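Glutaredoxin (Methanosarcina acetivorans, PDB 5CAX) reduces protein disulfides in a coenzyme M-dependent manner as a glutaredoxin-like enzyme. Local coordinates at residues G11-G16 / F47-V52. Numbering follows the deposited sequence.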
loop_
_atom_site.group_PDB
_atom_site.type_symbol
_atom_site.label_atom_id
_atom_site.label_comp_id
_atom_site.label_asym_id
_atom_site.label_seq_id
_atom_site.Cartn_x
_atom_site.Cartn_y
_atom_site.Cartn_z
ATOM N N GLY A 11 -1.413 3.307 9.330
ATOM C CA GLY A 11 -2.702 3.914 9.567
ATOM C C GLY A 11 -3.899 3.199 9.008
ATOM O O GLY A 11 -4.680 3.767 8.241
ATOM N N LYS A 12 -4.066 1.976 9.478
ATOM C CA LYS A 12 -5.136 1.057 9.099
ATOM C C LYS A 12 -6.558 1.607 8.836
ATOM O O LYS A 12 -7.476 1.385 9.627
ATOM C CB LYS A 12 -5.250 0.009 10.194
ATOM C CG LYS A 12 -6.009 -1.172 9.748
ATOM C CD LYS A 12 -6.674 -1.860 10.880
ATOM C CE LYS A 12 -7.007 -3.198 10.390
ATOM N NZ LYS A 12 -5.952 -3.582 9.385
ATOM N N HIS A 13 -6.755 2.288 7.702
ATOM C CA HIS A 13 -8.105 2.739 7.303
ATOM C C HIS A 13 -9.014 1.557 7.036
ATOM O O HIS A 13 -9.439 1.338 5.905
ATOM C CB HIS A 13 -8.070 3.613 6.049
ATOM C CG HIS A 13 -8.478 5.042 6.279
ATOM N ND1 HIS A 13 -9.126 5.791 5.318
ATOM C CD2 HIS A 13 -8.331 5.854 7.349
ATOM C CE1 HIS A 13 -9.367 7.001 5.791
ATOM N NE2 HIS A 13 -8.900 7.063 7.023
ATOM N N VAL A 14 -9.295 0.774 8.069
ATOM C CA VAL A 14 -9.907 -0.526 7.856
ATOM C C VAL A 14 -10.929 -0.931 8.933
ATOM O O VAL A 14 -10.540 -1.138 10.083
ATOM C CB VAL A 14 -8.804 -1.534 7.667
ATOM C CG1 VAL A 14 -9.257 -2.872 7.858
ATOM C CG2 VAL A 14 -8.364 -1.404 6.317
ATOM N N SER A 15 -12.229 -1.087 8.602
ATOM C CA SER A 15 -12.876 -1.634 7.372
ATOM C C SER A 15 -12.557 -3.131 7.394
ATOM O O SER A 15 -11.888 -3.594 8.306
ATOM C CB SER A 15 -12.465 -0.955 6.046
ATOM O OG SER A 15 -13.346 -1.279 4.964
ATOM N N GLY A 16 -13.067 -3.912 6.455
ATOM C CA GLY A 16 -13.101 -5.344 6.693
ATOM C C GLY A 16 -13.208 -6.155 5.442
ATOM O O GLY A 16 -12.717 -5.731 4.415
ATOM N N PHE A 47 -7.192 -3.727 5.106
ATOM C CA PHE A 47 -5.815 -3.368 4.710
ATOM C C PHE A 47 -5.074 -2.342 5.611
ATOM O O PHE A 47 -5.614 -1.756 6.527
ATOM C CB PHE A 47 -5.815 -2.867 3.257
ATOM C CG PHE A 47 -6.342 -1.457 3.073
ATOM C CD1 PHE A 47 -5.468 -0.398 2.844
ATOM C CD2 PHE A 47 -7.703 -1.198 3.084
ATOM C CE1 PHE A 47 -5.946 0.886 2.653
ATOM C CE2 PHE A 47 -8.184 0.089 2.895
ATOM C CZ PHE A 47 -7.305 1.134 2.678
ATOM N N GLU A 48 -3.808 -2.117 5.319
ATOM C CA GLU A 48 -3.018 -1.165 6.082
ATOM C C GLU A 48 -2.476 -0.173 5.093
ATOM O O GLU A 48 -2.219 -0.541 3.946
ATOM C CB GLU A 48 -1.849 -1.842 6.814
ATOM C CG GLU A 48 -2.147 -2.274 8.253
ATOM C CD GLU A 48 -2.005 -1.172 9.290
ATOM O OE1 GLU A 48 -1.808 -0.001 8.930
ATOM O OE2 GLU A 48 -2.025 -1.494 10.494
ATOM N N TYR A 49 -2.339 1.090 5.478
ATOM C CA TYR A 49 -1.536 1.961 4.641
ATOM C C TYR A 49 -0.564 2.799 5.439
ATOM O O TYR A 49 -0.832 3.170 6.574
ATOM C CB TYR A 49 -2.389 2.840 3.742
ATOM C CG TYR A 49 -3.227 3.910 4.379
ATOM C CD1 TYR A 49 -2.762 5.230 4.498
ATOM C CD2 TYR A 49 -4.503 3.629 4.803
ATOM C CE1 TYR A 49 -3.565 6.226 5.051
ATOM C CE2 TYR A 49 -5.281 4.603 5.345
ATOM C CZ TYR A 49 -4.834 5.891 5.466
ATOM O OH TYR A 49 -5.707 6.793 6.020
ATOM N N VAL A 50 0.580 3.049 4.802
ATOM C CA VAL A 50 1.717 3.760 5.342
ATOM C C VAL A 50 2.065 4.946 4.425
ATOM O O VAL A 50 2.433 4.765 3.260
ATOM C CB VAL A 50 2.969 2.807 5.467
ATOM C CG1 VAL A 50 4.205 3.545 5.975
ATOM C CG2 VAL A 50 2.680 1.586 6.347
ATOM N N PHE A 51 1.949 6.166 4.955
ATOM C CA PHE A 51 2.450 7.355 4.278
ATOM C C PHE A 51 3.904 7.638 4.661
ATOM O O PHE A 51 4.191 8.293 5.666
ATOM C CB PHE A 51 1.567 8.570 4.580
ATOM C CG PHE A 51 0.324 8.633 3.741
ATOM C CD1 PHE A 51 0.376 8.306 2.384
ATOM C CD2 PHE A 51 -0.895 8.991 4.300
ATOM C CE1 PHE A 51 -0.764 8.355 1.597
ATOM C CE2 PHE A 51 -2.040 9.041 3.531
ATOM C CZ PHE A 51 -1.978 8.723 2.172
ATOM N N VAL A 52 4.804 7.153 3.808
ATOM C CA VAL A 52 6.250 7.200 4.021
ATOM C C VAL A 52 6.793 8.624 4.223
ATOM O O VAL A 52 7.729 8.829 4.981
ATOM C CB VAL A 52 6.985 6.489 2.850
ATOM C CG1 VAL A 52 8.493 6.609 3.019
ATOM C CG2 VAL A 52 6.600 4.990 2.835
#
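Gly11 N donates to Tyr49 O in a 2.8 Å hydrogen bond that is close to straight (168°), tying the loop 11-16 to strand 48-51. Beside it, Tyr49 turns an edge toward the face of the His13 imidazole, an offset edge-to-face pair with centroids 5.2 Å apart and planes at 86°; the OH sits above that imidazole, displaced toward its rim. Tyr49 CG stands between the backbone N and carbonyl carbon (chi1 68°), and Gly11 O lies over one face of the ring. An alanine in place of Tyr49 would probably take the aromatic edge from the His13 face and the hydroxyl from Lys37, leaving the imidazole less firmly placed. Between them, Lys12 crosses Glu48 at about a right angle, Lys12 CB 3.6 Å from Glu48 CD, while Lys12 NZ stays 4.6 Å from Glu48 OE2, too far for a salt bridge. Glu48 OE1 instead accepts from Lys10 N. Helix 31-43 packs on Phe47 through Leu40 and Thr41, and Lys37 reaches Tyr49 OH in a weak hydrogen bond. Strand 48-51 is an outer strand of the thioredoxin-fold sheet, paired with strand 22-26; the loop therefore covers its other edge, held by one good backbone bond, ring packing and probably a loose electrostatic attraction.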